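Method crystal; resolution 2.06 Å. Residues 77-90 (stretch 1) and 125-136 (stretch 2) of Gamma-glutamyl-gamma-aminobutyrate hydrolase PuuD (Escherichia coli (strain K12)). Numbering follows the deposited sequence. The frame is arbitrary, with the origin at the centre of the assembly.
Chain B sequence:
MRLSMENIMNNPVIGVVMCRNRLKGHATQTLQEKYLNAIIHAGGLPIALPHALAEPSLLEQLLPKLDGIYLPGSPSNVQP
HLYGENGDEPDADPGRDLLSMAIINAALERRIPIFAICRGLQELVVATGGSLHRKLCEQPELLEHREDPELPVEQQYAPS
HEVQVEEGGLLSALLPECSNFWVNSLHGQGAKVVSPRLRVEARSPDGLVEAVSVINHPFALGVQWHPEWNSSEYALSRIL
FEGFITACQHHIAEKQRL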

# COMPACT_ATOMS: atom_id res chain seq x y z
N ASN B 77 -7.53 -17.68 -1.50
CA ASN B 77 -8.87 -17.96 -1.98
C ASN B 77 -9.89 -17.36 -1.03
O ASN B 77 -9.63 -17.21 0.17
CB ASN B 77 -9.12 -19.46 -2.12
CG ASN B 77 -8.02 -20.16 -2.90
OD1 ASN B 77 -7.79 -19.86 -4.07
ND2 ASN B 77 -7.36 -21.12 -2.27
N VAL B 78 -11.06 -17.01 -1.58
CA VAL B 78 -12.14 -16.48 -0.76
C VAL B 78 -12.62 -17.55 0.21
O VAL B 78 -12.69 -18.74 -0.14
CB VAL B 78 -13.28 -15.99 -1.67
CG1 VAL B 78 -14.43 -15.41 -0.84
CG2 VAL B 78 -12.76 -14.95 -2.66
N GLN B 79 -12.95 -17.14 1.43
CA GLN B 79 -13.48 -18.07 2.41
C GLN B 79 -14.79 -18.66 1.90
O GLN B 79 -15.69 -17.91 1.49
CB GLN B 79 -13.71 -17.37 3.75
CG GLN B 79 -12.44 -16.92 4.45
CD GLN B 79 -12.70 -15.93 5.56
OE1 GLN B 79 -12.56 -16.26 6.74
NE2 GLN B 79 -13.10 -14.72 5.20
N PRO B 80 -14.94 -19.99 1.91
CA PRO B 80 -16.15 -20.60 1.32
C PRO B 80 -17.44 -20.20 2.02
O PRO B 80 -18.50 -20.28 1.39
CB PRO B 80 -15.88 -22.11 1.46
CG PRO B 80 -14.39 -22.22 1.56
CD PRO B 80 -13.95 -21.00 2.32
N HIS B 81 -17.39 -19.77 3.28
CA HIS B 81 -18.62 -19.37 3.96
C HIS B 81 -19.19 -18.06 3.44
O HIS B 81 -20.35 -17.75 3.73
CB HIS B 81 -18.38 -19.27 5.47
CG HIS B 81 -17.71 -18.00 5.90
ND1 HIS B 81 -16.34 -17.87 5.97
CD2 HIS B 81 -18.23 -16.81 6.30
CE1 HIS B 81 -16.04 -16.65 6.38
NE2 HIS B 81 -17.17 -15.99 6.58
N LEU B 82 -18.41 -17.30 2.67
CA LEU B 82 -18.92 -16.05 2.11
C LEU B 82 -19.91 -16.29 0.97
O LEU B 82 -20.67 -15.39 0.64
CB LEU B 82 -17.77 -15.17 1.64
CG LEU B 82 -16.99 -14.48 2.76
CD1 LEU B 82 -15.81 -13.70 2.20
CD2 LEU B 82 -17.89 -13.58 3.58
N TYR B 83 -19.90 -17.48 0.37
CA TYR B 83 -20.93 -17.87 -0.59
C TYR B 83 -21.69 -19.11 -0.11
O TYR B 83 -22.14 -19.92 -0.92
CB TYR B 83 -20.34 -18.09 -1.98
CG TYR B 83 -19.13 -18.99 -2.07
CD1 TYR B 83 -17.85 -18.49 -1.84
CD2 TYR B 83 -19.25 -20.33 -2.41
CE1 TYR B 83 -16.74 -19.31 -1.93
CE2 TYR B 83 -18.15 -21.16 -2.50
CZ TYR B 83 -16.89 -20.64 -2.26
OH TYR B 83 -15.79 -21.46 -2.35
N GLY B 84 -21.84 -19.25 1.21
CA GLY B 84 -22.76 -20.22 1.77
C GLY B 84 -22.27 -21.65 1.84
O GLY B 84 -23.09 -22.55 2.03
N GLU B 85 -20.97 -21.89 1.71
CA GLU B 85 -20.43 -23.24 1.78
C GLU B 85 -19.67 -23.43 3.09
O GLU B 85 -19.25 -22.48 3.75
CB GLU B 85 -19.51 -23.52 0.59
CG GLU B 85 -20.24 -23.50 -0.75
CD GLU B 85 -19.51 -24.27 -1.83
OE1 GLU B 85 -18.54 -24.98 -1.50
OE2 GLU B 85 -19.92 -24.18 -3.01
N ASN B 86 -19.51 -24.70 3.47
CA ASN B 86 -18.88 -25.06 4.73
C ASN B 86 -17.46 -25.55 4.49
O ASN B 86 -17.09 -25.97 3.39
CB ASN B 86 -19.70 -26.13 5.45
CG ASN B 86 -21.04 -25.62 5.92
OD1 ASN B 86 -22.08 -25.97 5.35
ND2 ASN B 86 -21.04 -24.78 6.95
N GLY B 87 -16.65 -25.50 5.55
CA GLY B 87 -15.26 -25.88 5.47
C GLY B 87 -14.37 -24.73 5.06
O GLY B 87 -14.80 -23.61 4.79
N ASP B 88 -13.07 -25.02 5.02
CA ASP B 88 -12.06 -24.04 4.64
C ASP B 88 -11.28 -24.54 3.43
O ASP B 88 -11.41 -25.68 2.99
CB ASP B 88 -11.12 -23.73 5.80
CG ASP B 88 -10.36 -24.95 6.30
OD1 ASP B 88 -10.61 -26.07 5.80
OD2 ASP B 88 -9.51 -24.80 7.20
N GLU B 89 -10.45 -23.65 2.90
CA GLU B 89 -9.52 -23.94 1.83
C GLU B 89 -8.14 -23.44 2.23
O GLU B 89 -8.03 -22.53 3.06
CB GLU B 89 -9.96 -23.28 0.51
CG GLU B 89 -11.14 -23.96 -0.16
CD GLU B 89 -10.86 -25.40 -0.53
OE1 GLU B 89 -9.71 -25.70 -0.93
OE2 GLU B 89 -11.78 -26.24 -0.41
N PRO B 90 -7.08 -24.02 1.69
CA PRO B 90 -5.74 -23.52 1.99
C PRO B 90 -5.57 -22.07 1.56
O PRO B 90 -6.18 -21.63 0.58
CB PRO B 90 -4.81 -24.45 1.20
CG PRO B 90 -5.62 -25.69 0.98
CD PRO B 90 -7.04 -25.24 0.86
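Stretch 2 125-136: VVATGGSLHRKL

Loops with little regular structure can still pack in a definite register, as residues 77-90 and 125-136 of PuuD illustrate. Stretch 1 is loop apart from a short 3-10 segment at 80-82, followed by a turn in which Pro-80 O accepts from Tyr-83 N at 3.3 Å and from Glu-85 N at 3.0 Å. Stretch 2 enters as the end of a helix. Thr-128 is the first residue to leave helical geometry, Gly-129 and Gly-130 carry the chain around the turn, and an extended segment follows that includes Leu-132 and His-133. Both chains then advance in the same general sense: the CA atoms of Tyr-83 and Ser-131 are 5.5 Å apart, and those of Glu-89 and Arg-134 are 7.7 Å apart.

The apolar part of the contact centres on Tyr-83. Tyr-83 CD1 lies 3.6 Å from Val-126 CG2 and Tyr-83 CE1 4.0 Å from Leu-132 CD1, while Leu-132 N sits over one face of the ring. Val-78 and Leu-82 extend this patch, with Val-78 CB 4.2 Å from Leu-132 CD1 and Leu-82 CB 4.0 Å from Val-126 CG1.

Beyond the ring, Arg-134 reaches into the curve of residues 85-89. Arg-134 NE donates to Glu-89 OE2 at 2.9 Å and Arg-134 NH1 to Glu-85 OE1 at 3.3 Å, both within salt bridges. Backbone carbonyls complete the grip: Arg-134 NH1 donates to Asn-86 O at 2.7 Å and Arg-134 NH2 to Asp-88 O at 3.1 Å. These acceptors lie near the guanidinium plane, where its N-H bonds point, and Pro-80 lies over one face, its CG 3.6 Å from Arg-134 CZ. A water accepts from Arg-134 N at 3.1 Å and donates to Leu-132 O at 3.0 Å.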

# COMPACT_ATOMS: atom_id res chain seq x y z
N VAL B 125 -17.78 -12.22 -8.16
CA VAL B 125 -18.82 -13.24 -8.27
C VAL B 125 -19.46 -13.50 -6.92
O VAL B 125 -20.69 -13.60 -6.80
CB VAL B 125 -18.24 -14.52 -8.89
CG1 VAL B 125 -19.23 -15.67 -8.78
CG2 VAL B 125 -17.85 -14.28 -10.34
N VAL B 126 -18.64 -13.61 -5.87
CA VAL B 126 -19.18 -13.92 -4.55
C VAL B 126 -19.92 -12.71 -3.98
O VAL B 126 -20.97 -12.87 -3.33
CB VAL B 126 -18.05 -14.38 -3.61
CG1 VAL B 126 -18.55 -14.51 -2.18
CG2 VAL B 126 -17.49 -15.71 -4.09
N ALA B 127 -19.42 -11.50 -4.22
CA ALA B 127 -20.04 -10.31 -3.63
C ALA B 127 -21.44 -10.07 -4.17
O ALA B 127 -22.29 -9.51 -3.47
CB ALA B 127 -19.16 -9.08 -3.88
N THR B 128 -21.71 -10.49 -5.41
CA THR B 128 -23.00 -10.26 -6.04
C THR B 128 -23.94 -11.47 -5.93
O THR B 128 -24.98 -11.48 -6.58
CB THR B 128 -22.81 -9.87 -7.50
OG1 THR B 128 -21.91 -10.79 -8.13
CG2 THR B 128 -22.24 -8.46 -7.59
N GLY B 129 -23.58 -12.47 -5.13
CA GLY B 129 -24.46 -13.59 -4.86
C GLY B 129 -24.09 -14.90 -5.52
O GLY B 129 -24.88 -15.85 -5.44
N GLY B 130 -22.93 -14.98 -6.17
CA GLY B 130 -22.52 -16.19 -6.85
C GLY B 130 -21.72 -17.12 -5.95
O GLY B 130 -21.62 -16.93 -4.73
N SER B 131 -21.15 -18.15 -6.57
CA SER B 131 -20.37 -19.16 -5.86
C SER B 131 -19.18 -19.54 -6.72
O SER B 131 -19.07 -19.17 -7.89
CB SER B 131 -21.22 -20.39 -5.53
OG SER B 131 -21.71 -21.00 -6.71
N LEU B 132 -18.27 -20.32 -6.12
CA LEU B 132 -17.02 -20.68 -6.77
C LEU B 132 -16.82 -22.19 -6.75
O LEU B 132 -17.30 -22.89 -5.86
CB LEU B 132 -15.82 -20.03 -6.08
CG LEU B 132 -15.88 -18.52 -5.83
CD1 LEU B 132 -14.66 -18.07 -5.06
CD2 LEU B 132 -15.99 -17.77 -7.15
N HIS B 133 -16.11 -22.68 -7.76
CA HIS B 133 -15.53 -24.02 -7.71
C HIS B 133 -14.29 -23.97 -6.82
O HIS B 133 -13.37 -23.19 -7.08
CB HIS B 133 -15.15 -24.50 -9.11
CG HIS B 133 -16.32 -24.88 -9.97
ND1 HIS B 133 -17.05 -26.03 -9.77
CD2 HIS B 133 -16.87 -24.27 -11.05
CE1 HIS B 133 -18.01 -26.10 -10.67
NE2 HIS B 133 -17.92 -25.05 -11.46
N ARG B 134 -14.27 -24.80 -5.78
CA ARG B 134 -13.13 -24.78 -4.87
C ARG B 134 -11.94 -25.58 -5.39
O ARG B 134 -10.81 -25.32 -4.98
CB ARG B 134 -13.54 -25.28 -3.49
CG ARG B 134 -14.44 -24.30 -2.75
CD ARG B 134 -15.27 -24.98 -1.67
NE ARG B 134 -14.49 -25.31 -0.49
CZ ARG B 134 -15.02 -25.64 0.69
NH1 ARG B 134 -16.33 -25.68 0.83
NH2 ARG B 134 -14.23 -25.92 1.72
N LYS B 135 -12.18 -26.54 -6.28
CA LYS B 135 -11.13 -27.38 -6.86
C LYS B 135 -11.49 -27.63 -8.33
O LYS B 135 -12.20 -28.58 -8.65
CB LYS B 135 -10.97 -28.69 -6.10
CG LYS B 135 -10.53 -28.54 -4.65
CD LYS B 135 -9.06 -28.16 -4.56
CE LYS B 135 -8.16 -29.35 -4.81
NZ LYS B 135 -6.72 -28.96 -4.79
N LEU B 136 -10.98 -26.76 -9.21
CA LEU B 136 -11.19 -26.96 -10.64
C LEU B 136 -10.59 -28.28 -11.11
O LEU B 136 -11.12 -28.91 -12.04
CB LEU B 136 -10.60 -25.80 -11.43
CG LEU B 136 -11.26 -24.43 -11.26
CD1 LEU B 136 -10.44 -23.35 -11.96
CD2 LEU B 136 -12.69 -24.43 -11.78
O HOH W 1 -17.08 -25.56 -4.61